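Local coordinates for blue (Type 1) copper domain protein (Nitrosopumilus maritimus, PDB 5FC9) that binds a mononuclear type 1 copper ion in an open site as a purple cupredoxin domain, and probably takes part in electron transfer, at residues D1-Y11 with T31-H42; P21-G29 with W87-S95. One frame throughout, in Å; residues are numbered along the deposited sequence.

Contact 1 (D1-Y11 with T31-H42). With CU (copper (II) ion), chain E.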
loop_
_atom_site.group_PDB
_atom_site.type_symbol
_atom_site.label_atom_id
_atom_site.label_comp_id
_atom_site.label_asym_id
_atom_site.label_seq_id
_atom_site.Cartn_x
_atom_site.Cartn_y
_atom_site.Cartn_z
ATOM N N ASP A 1 -30.197 -13.415 -0.068
ATOM C CA ASP A 1 -31.166 -12.701 -0.853
ATOM C C ASP A 1 -30.584 -11.353 -1.336
ATOM O O ASP A 1 -30.827 -10.924 -2.490
ATOM C CB ASP A 1 -32.480 -12.552 -0.086
ATOM C CG ASP A 1 -32.296 -12.232 1.372
ATOM O OD1 ASP A 1 -31.390 -12.797 1.992
ATOM O OD2 ASP A 1 -33.074 -11.405 1.895
ATOM N N ALA A 2 -29.772 -10.716 -0.488
ATOM C CA ALA A 2 -28.971 -9.544 -0.848
ATOM C C ALA A 2 -27.760 -9.590 0.077
ATOM O O ALA A 2 -27.825 -9.177 1.237
ATOM C CB ALA A 2 -29.758 -8.267 -0.668
ATOM N N GLN A 3 -26.665 -10.119 -0.443
ATOM C CA GLN A 3 -25.548 -10.512 0.398
ATOM C C GLN A 3 -24.287 -9.758 0.047
ATOM O O GLN A 3 -24.045 -9.446 -1.125
ATOM C CB GLN A 3 -25.268 -12.014 0.268
ATOM C CG GLN A 3 -26.395 -12.908 0.734
ATOM C CD GLN A 3 -26.007 -14.371 0.626
ATOM O OE1 GLN A 3 -24.887 -14.759 0.990
ATOM N NE2 GLN A 3 -26.915 -15.190 0.116
ATOM N N ILE A 4 -23.496 -9.481 1.077
ATOM C CA ILE A 4 -22.136 -8.995 0.889
ATOM C C ILE A 4 -21.213 -9.960 1.609
ATOM O O ILE A 4 -21.420 -10.254 2.783
ATOM C CB ILE A 4 -21.941 -7.580 1.444
ATOM C CG1 ILE A 4 -22.871 -6.596 0.726
ATOM C CG2 ILE A 4 -20.462 -7.158 1.316
ATOM C CD1 ILE A 4 -23.147 -5.312 1.483
ATOM N N ILE A 5 -20.188 -10.445 0.910
ATOM C CA ILE A 5 -19.233 -11.355 1.509
ATOM C C ILE A 5 -17.948 -10.623 1.874
ATOM O O ILE A 5 -17.437 -9.849 1.067
ATOM C CB ILE A 5 -18.881 -12.502 0.563
ATOM C CG1 ILE A 5 -20.145 -13.289 0.192
ATOM C CG2 ILE A 5 -17.814 -13.406 1.188
ATOM C CD1 ILE A 5 -19.867 -14.500 -0.662
ATOM N N ILE A 6 -17.458 -10.844 3.089
ATOM C CA ILE A 6 -16.108 -10.422 3.452
ATOM C C ILE A 6 -15.186 -11.607 3.167
ATOM O O ILE A 6 -15.251 -12.623 3.856
ATOM C CB ILE A 6 -15.996 -9.995 4.936
ATOM C CG1 ILE A 6 -17.129 -9.037 5.324
ATOM C CG2 ILE A 6 -14.640 -9.363 5.201
ATOM C CD1 ILE A 6 -17.167 -8.742 6.821
ATOM N N PRO A 7 -14.350 -11.503 2.121
ATOM C CA PRO A 7 -13.632 -12.709 1.710
ATOM C C PRO A 7 -12.372 -12.978 2.512
ATOM O O PRO A 7 -11.847 -12.111 3.223
ATOM C CB PRO A 7 -13.276 -12.411 0.251
ATOM C CG PRO A 7 -13.060 -10.920 0.242
ATOM C CD PRO A 7 -14.144 -10.389 1.175
ATOM N N ASN A 8 -11.883 -14.205 2.387
ATOM C CA ASN A 8 -10.569 -14.517 2.902
ATOM C C ASN A 8 -9.567 -13.556 2.289
ATOM O O ASN A 8 -9.581 -13.325 1.078
ATOM C CB ASN A 8 -10.185 -15.956 2.584
ATOM C CG ASN A 8 -8.831 -16.320 3.151
ATOM O OD1 ASN A 8 -7.814 -16.190 2.478
ATOM N ND2 ASN A 8 -8.813 -16.766 4.398
ATOM N N GLY A 9 -8.721 -12.984 3.134
ATOM C CA GLY A 9 -7.723 -12.040 2.666
ATOM C C GLY A 9 -8.142 -10.586 2.729
ATOM O O GLY A 9 -7.386 -9.699 2.326
ATOM N N ASN A 10 -9.346 -10.330 3.223
ATOM C CA ASN A 10 -9.806 -8.958 3.416
ATOM C C ASN A 10 -8.916 -8.180 4.400
ATOM O O ASN A 10 -8.818 -6.951 4.333
ATOM C CB ASN A 10 -11.277 -8.977 3.876
ATOM C CG ASN A 10 -11.858 -7.581 4.072
ATOM O OD1 ASN A 10 -11.897 -7.075 5.193
ATOM N ND2 ASN A 10 -12.286 -6.949 2.977
ATOM N N TYR A 11 -8.238 -8.885 5.303
ATOM C CA TYR A 11 -7.314 -8.221 6.227
ATOM C C TYR A 11 -6.067 -7.642 5.534
ATOM O O TYR A 11 -5.343 -6.856 6.133
ATOM C CB TYR A 11 -6.858 -9.188 7.328
ATOM C CG TYR A 11 -6.105 -10.394 6.816
ATOM C CD1 TYR A 11 -6.771 -11.574 6.520
ATOM C CD2 TYR A 11 -4.729 -10.351 6.624
ATOM C CE1 TYR A 11 -6.096 -12.681 6.045
ATOM C CE2 TYR A 11 -4.043 -11.458 6.158
ATOM C CZ TYR A 11 -4.731 -12.613 5.862
ATOM O OH TYR A 11 -4.063 -13.728 5.399
ATOM N N THR A 31 -33.474 -6.582 3.153
ATOM C CA THR A 31 -32.607 -7.039 4.224
ATOM C C THR A 31 -31.266 -7.456 3.629
ATOM O O THR A 31 -31.206 -8.355 2.785
ATOM C CB THR A 31 -33.220 -8.230 4.996
ATOM O OG1 THR A 31 -34.406 -7.801 5.678
ATOM C CG2 THR A 31 -32.227 -8.770 6.016
ATOM N N VAL A 32 -30.199 -6.781 4.059
ATOM C CA VAL A 32 -28.850 -7.086 3.594
ATOM C C VAL A 32 -28.125 -7.951 4.620
ATOM O O VAL A 32 -28.193 -7.687 5.818
ATOM C CB VAL A 32 -28.047 -5.794 3.340
ATOM C CG1 VAL A 32 -26.588 -6.120 3.010
ATOM C CG2 VAL A 32 -28.689 -5.009 2.222
ATOM N N THR A 33 -27.449 -8.999 4.149
ATOM C CA THR A 33 -26.714 -9.889 5.038
ATOM C C THR A 33 -25.229 -9.900 4.698
ATOM O O THR A 33 -24.856 -10.249 3.580
ATOM C CB THR A 33 -27.243 -11.334 4.963
ATOM O OG1 THR A 33 -28.647 -11.340 5.251
ATOM C CG2 THR A 33 -26.523 -12.219 5.970
ATOM N N TRP A 34 -24.408 -9.518 5.665
ATOM C CA TRP A 34 -22.955 -9.657 5.540
ATOM C C TRP A 34 -22.510 -10.973 6.150
ATOM O O TRP A 34 -22.991 -11.345 7.219
ATOM C CB TRP A 34 -22.207 -8.530 6.259
ATOM C CG TRP A 34 -22.206 -7.173 5.611
ATOM C CD1 TRP A 34 -21.199 -6.627 4.853
ATOM C CD2 TRP A 34 -23.206 -6.158 5.733
ATOM N NE1 TRP A 34 -21.528 -5.348 4.475
ATOM C CE2 TRP A 34 -22.762 -5.037 4.995
ATOM C CE3 TRP A 34 -24.453 -6.093 6.371
ATOM C CZ2 TRP A 34 -23.503 -3.870 4.890
ATOM C CZ3 TRP A 34 -25.193 -4.925 6.264
ATOM C CH2 TRP A 34 -24.718 -3.836 5.522
ATOM N N THR A 35 -21.565 -11.654 5.506
ATOM C CA THR A 35 -20.982 -12.849 6.087
ATOM C C THR A 35 -19.470 -12.679 6.146
ATOM O O THR A 35 -18.863 -12.276 5.154
ATOM C CB THR A 35 -21.322 -14.108 5.278
ATOM O OG1 THR A 35 -22.747 -14.280 5.254
ATOM C CG2 THR A 35 -20.694 -15.335 5.912
ATOM N N ASN A 36 -18.877 -12.979 7.295
ATOM C CA ASN A 36 -17.420 -12.980 7.392
ATOM C C ASN A 36 -16.826 -14.331 6.984
ATOM O O ASN A 36 -16.870 -15.285 7.755
ATOM C CB ASN A 36 -16.960 -12.624 8.808
ATOM C CG ASN A 36 -15.441 -12.487 8.903
ATOM O OD1 ASN A 36 -14.774 -12.461 7.880
ATOM N ND2 ASN A 36 -14.901 -12.410 10.120
ATOM N N ASP A 37 -16.268 -14.397 5.779
ATOM C CA ASP A 37 -15.624 -15.621 5.298
ATOM C C ASP A 37 -14.122 -15.579 5.539
ATOM O O ASP A 37 -13.410 -16.533 5.224
ATOM C CB ASP A 37 -15.889 -15.833 3.808
ATOM C CG ASP A 37 -17.239 -16.453 3.529
ATOM O OD1 ASP A 37 -17.927 -16.883 4.478
ATOM O OD2 ASP A 37 -17.600 -16.532 2.338
ATOM N N ASP A 38 -13.648 -14.478 6.113
ATOM C CA ASP A 38 -12.218 -14.302 6.365
ATOM C C ASP A 38 -11.787 -15.051 7.630
ATOM O O ASP A 38 -12.625 -15.481 8.430
ATOM C CB ASP A 38 -11.900 -12.804 6.487
ATOM C CG ASP A 38 -10.461 -12.470 6.136
ATOM O OD1 ASP A 38 -9.667 -13.400 5.855
ATOM O OD2 ASP A 38 -10.137 -11.266 6.159
ATOM N N SER A 39 -10.480 -15.186 7.820
ATOM C CA SER A 39 -9.916 -15.923 8.945
ATOM C C SER A 39 -9.554 -15.059 10.147
ATOM O O SER A 39 -8.844 -15.519 11.052
ATOM C CB SER A 39 -8.664 -16.678 8.489
ATOM O OG SER A 39 -7.688 -15.748 8.021
ATOM N N VAL A 40 -10.011 -13.807 10.147
ATOM C CA VAL A 40 -9.830 -12.909 11.286
ATOM C C VAL A 40 -11.152 -12.193 11.566
ATOM O O VAL A 40 -12.023 -12.146 10.700
ATOM C CB VAL A 40 -8.712 -11.855 11.048
ATOM C CG1 VAL A 40 -7.368 -12.544 10.772
ATOM C CG2 VAL A 40 -9.090 -10.892 9.928
ATOM N N PRO A 41 -11.307 -11.631 12.778
ATOM C CA PRO A 41 -12.545 -10.882 13.037
ATOM C C PRO A 41 -12.678 -9.629 12.175
ATOM O O PRO A 41 -11.674 -9.002 11.806
ATOM C CB PRO A 41 -12.422 -10.498 14.517
ATOM C CG PRO A 41 -11.428 -11.439 15.089
ATOM C CD PRO A 41 -10.467 -11.739 13.983
ATOM N N HIS A 42 -13.924 -9.277 11.864
ATOM C CA HIS A 42 -14.239 -8.050 11.156
ATOM C C HIS A 42 -15.445 -7.424 11.797
ATOM O O HIS A 42 -16.129 -8.067 12.576
ATOM C CB HIS A 42 -14.522 -8.328 9.683
ATOM C CG HIS A 42 -13.302 -8.698 8.903
ATOM N ND1 HIS A 42 -12.284 -7.805 8.650
ATOM C CD2 HIS A 42 -12.937 -9.862 8.319
ATOM C CE1 HIS A 42 -11.338 -8.402 7.944
ATOM N NE2 HIS A 42 -11.712 -9.651 7.727
HETATM CU CU CU E . -12.018 -5.870 8.956
HETATM O O HOH W 1 -30.088 -10.684 2.701
HETATM O O HOH W 2 -34.647 -8.663 1.698
HETATM O O HOH W 3 -23.854 -12.914 3.200
HETATM O O HOH W 4 -11.084 -17.831 5.645
HETATM O O HOH W 5 -12.604 -5.302 6.866
#

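Contact 2 (P21-G29 with W87-S95)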
loop_
_atom_site.group_PDB
_atom_site.type_symbol
_atom_site.label_atom_id
_atom_site.label_comp_id
_atom_site.label_asym_id
_atom_site.label_seq_id
_atom_site.Cartn_x
_atom_site.Cartn_y
_atom_site.Cartn_z
ATOM N N PRO A 21 -20.279 -7.881 -3.201
ATOM C CA PRO A 21 -19.807 -6.818 -4.087
ATOM C C PRO A 21 -19.406 -5.579 -3.308
ATOM O O PRO A 21 -19.882 -5.376 -2.191
ATOM C CB PRO A 21 -21.030 -6.523 -4.954
ATOM C CG PRO A 21 -22.175 -6.838 -4.059
ATOM C CD PRO A 21 -21.759 -8.052 -3.256
ATOM N N LEU A 22 -18.565 -4.746 -3.905
ATOM C CA LEU A 22 -18.081 -3.549 -3.239
ATOM C C LEU A 22 -19.176 -2.478 -3.164
ATOM O O LEU A 22 -19.186 -1.655 -2.251
ATOM C CB LEU A 22 -16.849 -3.025 -3.968
ATOM C CG LEU A 22 -16.019 -1.963 -3.259
ATOM C CD1 LEU A 22 -15.592 -2.448 -1.893
ATOM C CD2 LEU A 22 -14.815 -1.648 -4.132
ATOM N N ASN A 23 -20.079 -2.490 -4.142
ATOM C CA ASN A 23 -21.293 -1.682 -4.087
ATOM C C ASN A 23 -22.476 -2.601 -4.306
ATOM O O ASN A 23 -22.631 -3.155 -5.391
ATOM C CB ASN A 23 -21.303 -0.566 -5.139
ATOM C CG ASN A 23 -22.585 0.266 -5.087
ATOM O OD1 ASN A 23 -23.125 0.517 -4.011
ATOM N ND2 ASN A 23 -23.076 0.685 -6.252
ATOM N N LEU A 24 -23.282 -2.783 -3.268
ATOM C CA LEU A 24 -24.470 -3.622 -3.365
ATOM C C LEU A 24 -25.660 -2.748 -3.721
ATOM O O LEU A 24 -26.011 -1.858 -2.954
ATOM C CB LEU A 24 -24.720 -4.359 -2.047
ATOM C CG LEU A 24 -25.992 -5.214 -2.029
ATOM C CD1 LEU A 24 -25.806 -6.445 -2.886
ATOM C CD2 LEU A 24 -26.407 -5.584 -0.599
ATOM N N GLU A 25 -26.245 -2.977 -4.895
ATOM C CA GLU A 25 -27.442 -2.248 -5.316
ATOM C C GLU A 25 -28.707 -3.024 -4.948
ATOM O O GLU A 25 -28.892 -4.163 -5.369
ATOM C CB GLU A 25 -27.401 -1.976 -6.822
ATOM C CG GLU A 25 -26.284 -1.030 -7.225
ATOM C CD GLU A 25 -26.067 -0.957 -8.723
ATOM O OE1 GLU A 25 -25.961 -2.021 -9.364
ATOM O OE2 GLU A 25 -25.997 0.171 -9.259
ATOM N N ILE A 26 -29.570 -2.396 -4.160
ATOM C CA ILE A 26 -30.794 -3.042 -3.681
ATOM C C ILE A 26 -31.978 -2.090 -3.736
ATOM O O ILE A 26 -31.813 -0.880 -3.611
ATOM C CB ILE A 26 -30.659 -3.546 -2.222
ATOM C CG1 ILE A 26 -30.174 -2.414 -1.314
ATOM C CG2 ILE A 26 -29.732 -4.747 -2.140
ATOM C CD1 ILE A 26 -30.469 -2.620 0.141
ATOM N N PRO A 27 -33.185 -2.640 -3.915
ATOM C CA PRO A 27 -34.388 -1.823 -3.747
ATOM C C PRO A 27 -34.666 -1.555 -2.273
ATOM O O PRO A 27 -34.244 -2.322 -1.411
ATOM C CB PRO A 27 -35.490 -2.683 -4.374
ATOM C CG PRO A 27 -34.989 -4.075 -4.269
ATOM C CD PRO A 27 -33.493 -3.991 -4.414
ATOM N N VAL A 28 -35.371 -0.464 -1.994
ATOM C CA VAL A 28 -35.684 -0.055 -0.630
ATOM C C VAL A 28 -36.483 -1.133 0.110
ATOM O O VAL A 28 -37.299 -1.824 -0.494
ATOM C CB VAL A 28 -36.453 1.290 -0.646
ATOM C CG1 VAL A 28 -37.693 1.186 -1.525
ATOM C CG2 VAL A 28 -36.811 1.731 0.746
ATOM N N GLY A 29 -36.203 -1.305 1.401
ATOM C CA GLY A 29 -36.879 -2.299 2.218
ATOM C C GLY A 29 -36.175 -3.644 2.288
ATOM O O GLY A 29 -36.632 -4.549 2.980
ATOM N N TRP A 87 -9.291 0.812 5.876
ATOM C CA TRP A 87 -9.099 0.973 4.433
ATOM C C TRP A 87 -10.112 0.153 3.630
ATOM O O TRP A 87 -10.297 0.370 2.431
ATOM C CB TRP A 87 -7.672 0.589 4.014
ATOM C CG TRP A 87 -7.301 -0.824 4.331
ATOM C CD1 TRP A 87 -7.399 -1.917 3.497
ATOM C CD2 TRP A 87 -6.775 -1.305 5.567
ATOM N NE1 TRP A 87 -6.962 -3.043 4.156
ATOM C CE2 TRP A 87 -6.587 -2.698 5.429
ATOM C CE3 TRP A 87 -6.443 -0.693 6.781
ATOM C CZ2 TRP A 87 -6.065 -3.481 6.463
ATOM C CZ3 TRP A 87 -5.941 -1.474 7.811
ATOM C CH2 TRP A 87 -5.765 -2.859 7.646
ATOM N N ARG A 88 -10.783 -0.783 4.297
ATOM C CA ARG A 88 -11.801 -1.593 3.636
ATOM C C ARG A 88 -13.149 -0.918 3.749
ATOM O O ARG A 88 -13.849 -1.078 4.757
ATOM C CB ARG A 88 -11.854 -2.992 4.248
ATOM C CG ARG A 88 -10.557 -3.776 4.074
ATOM C CD ARG A 88 -10.167 -3.863 2.607
ATOM N NE ARG A 88 -9.220 -4.945 2.363
ATOM C CZ ARG A 88 -8.831 -5.306 1.146
ATOM N NH1 ARG A 88 -9.279 -4.633 0.097
ATOM N NH2 ARG A 88 -8.003 -6.330 0.980
ATOM N N VAL A 89 -13.490 -0.152 2.716
ATOM C CA VAL A 89 -14.719 0.638 2.704
ATOM C C VAL A 89 -15.610 0.211 1.542
ATOM O O VAL A 89 -15.145 0.064 0.403
ATOM C CB VAL A 89 -14.408 2.148 2.617
ATOM C CG1 VAL A 89 -13.623 2.592 3.835
ATOM C CG2 VAL A 89 -13.626 2.487 1.347
ATOM N N GLY A 90 -16.891 -0.024 1.837
ATOM C CA GLY A 90 -17.831 -0.438 0.814
ATOM C C GLY A 90 -19.075 0.433 0.797
ATOM O O GLY A 90 -19.197 1.368 1.590
ATOM N N LEU A 91 -19.978 0.114 -0.120
ATOM C CA LEU A 91 -21.214 0.861 -0.310
ATOM C C LEU A 91 -22.427 -0.042 -0.366
ATOM O O LEU A 91 -22.369 -1.158 -0.880
ATOM C CB LEU A 91 -21.167 1.671 -1.605
ATOM C CG LEU A 91 -20.010 2.639 -1.792
ATOM C CD1 LEU A 91 -20.086 3.199 -3.184
ATOM C CD2 LEU A 91 -20.159 3.747 -0.798
ATOM N N VAL A 92 -23.544 0.475 0.138
ATOM C CA VAL A 92 -24.861 -0.067 -0.162
ATOM C C VAL A 92 -25.657 1.054 -0.819
ATOM O O VAL A 92 -25.814 2.128 -0.237
ATOM C CB VAL A 92 -25.591 -0.567 1.094
ATOM C CG1 VAL A 92 -26.985 -1.091 0.740
ATOM C CG2 VAL A 92 -24.781 -1.637 1.805
ATOM N N THR A 93 -26.121 0.810 -2.037
ATOM C CA THR A 93 -26.850 1.819 -2.785
ATOM C C THR A 93 -28.305 1.400 -2.888
ATOM O O THR A 93 -28.631 0.421 -3.563
ATOM C CB THR A 93 -26.248 2.027 -4.178
ATOM O OG1 THR A 93 -24.895 2.481 -4.039
ATOM C CG2 THR A 93 -27.050 3.068 -4.956
ATOM N N VAL A 94 -29.159 2.151 -2.200
ATOM C CA VAL A 94 -30.569 1.838 -2.077
ATOM C C VAL A 94 -31.399 2.777 -2.944
ATOM O O VAL A 94 -31.298 4.001 -2.814
ATOM C CB VAL A 94 -31.024 1.947 -0.620
ATOM C CG1 VAL A 94 -32.444 1.435 -0.478
ATOM C CG2 VAL A 94 -30.077 1.167 0.289
ATOM N N SER A 95 -32.209 2.210 -3.831
ATOM C CA SER A 95 -33.049 3.026 -4.702
ATOM C C SER A 95 -34.509 2.573 -4.668
ATOM O O SER A 95 -35.400 3.319 -5.074
ATOM C CB SER A 95 -32.516 2.997 -6.136
ATOM O OG SER A 95 -32.339 1.672 -6.592
ATOM O OXT SER A 95 -34.838 1.468 -4.230
HETATM O O HOH W 6 -20.880 -3.535 -0.321
#

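Contact 1 (D1-Y11 with T31-H42)
Ile-6 lies over one face of the His-42 imidazole, its CG2 methyl 3.9 Å from the ring centroid, while the CG of Asn-36 and the CB of Asp-38 sit at the ring's edge. With CG1 of Ile-6 beside the backbone N (chi1 -48°), CG2 falls anti to that N and over the imidazole. Ile-4 likewise lies over Trp-34: CB stands over the five-membered ring and CD1 reaches CE2 at 3.5 Å, with Val-32 CG1 against the same face toward the rim. The Tyr-11 ring is met at its edge by the Asp-38 carboxylate, their planes only 15° apart. This is the parallel pairing of strands 3-6 and 30-36 in one sheet of the cupredoxin fold. Alternating backbone bonds tie the strands from Ala-2 O to Asp-37 N.

Beyond the strands, Asp-38 OD1 is gripped from opposite faces of the carboxylate plane by Gly-9 N, at 2.9 Å, and Ser-39 N; OD2 takes the nearly straight bond from His-42 NE2, at 2.7 Å on its anti side, and a weak one from Tyr-11 N. Replacing this aspartate by alanine removes both oxygens and is likely to leave His-42 NE2, Gly-9 N and Ser-39 N without their acceptor and the imidazole freer to turn. By accepting from NE2, the carboxylate probably makes ND1 a more electron-rich donor to copper. Asn-36 OD1 accepts from Asp-38 N in an Asx turn. His-42 ND1 binds the copper ion at 2.0 Å. Asn-10 ND2 bonds to Gly-17 O, while the metal-bound water donates to Asn-10 OD1 at 2.5 Å.

Contact 2 (P21-G29 with W87-S95)
Asn-23 and Thr-93 make the side-chain hydrogen bond of this pairing: Thr-93 OG1 donates to Asn-23 OD1 at 2.6 Å, in the plane of the amide carbonyl and on a lone pair. With CG opposite the backbone N (chi1 179°), the amide of Asn-23 leans across to the neighbouring strand, where OD1 also rests on Leu-91 CB at 3.3 Å. On the other face of the sheet, Ile-26 CD1 fits against Val-92 CG1 (3.9 Å) and Val-94 CG2. Its CG1 stands between the backbone N and the carbonyl carbon (chi1 53°), which carries CD1 over to those two valines.

The parallel register of strands 23-26 and 89-94 places Asn-23 beside Leu-91 and Ile-26 beside Val-94, so that Asn-23 reaches Thr-93, and Ile-26 reaches Val-92, on the diagonal. Five backbone bonds alternate along it, from Leu-91 N on Leu-22 O to Ser-95 N on Ile-26 O. At the chain's end Val-28 N donates to the terminal carboxylate, Ser-95 OXT, at 3.0 Å, while Val-94 CG1 packs on Val-28 CA at 3.6 Å. Near the start, a water lies within hydrogen-bonding distance of Pro-21 O and Leu-91 O.

Further out, strand 76-81 pairs antiparallel with the other edge of strand 89-94, and strand 45-47 lies beyond it. Phe-72 and Val-32 of the opposing sheet meet Ile-26, and Asn-23 packs on Asn-23 of the third subunit. The interior face is thus apolar, with Ile-26, Val-92 and Val-94 together, whereas the outer face is mixed, Thr-93 OG1 giving its proton to Asn-23 OD1 beside Leu-91.

In the fold
Contacts 1 and 2 are the parallel strand pairs of the two facing sheets of the cupredoxin sandwich, with centres 13 Å apart. The chain alternates between them, strand 23-26 following 3-6 and preceding 30-36. Inside the sandwich they meet where Val-32 CG2 packs on Ile-26 CD1 at 3.6 Å. Toward the copper end, Arg-88 NE and Asn-10 O, 2.8 Å apart, probably form a hydrogen bond, and Tyr-11 O lies against Trp-87 CZ2. Contact 1 supplies His-42 to the metal, which Cys-82 and His-85 also bind. Contact 2 supplies no ligand: the side chain of Val-89 lies about 10 Å from the copper.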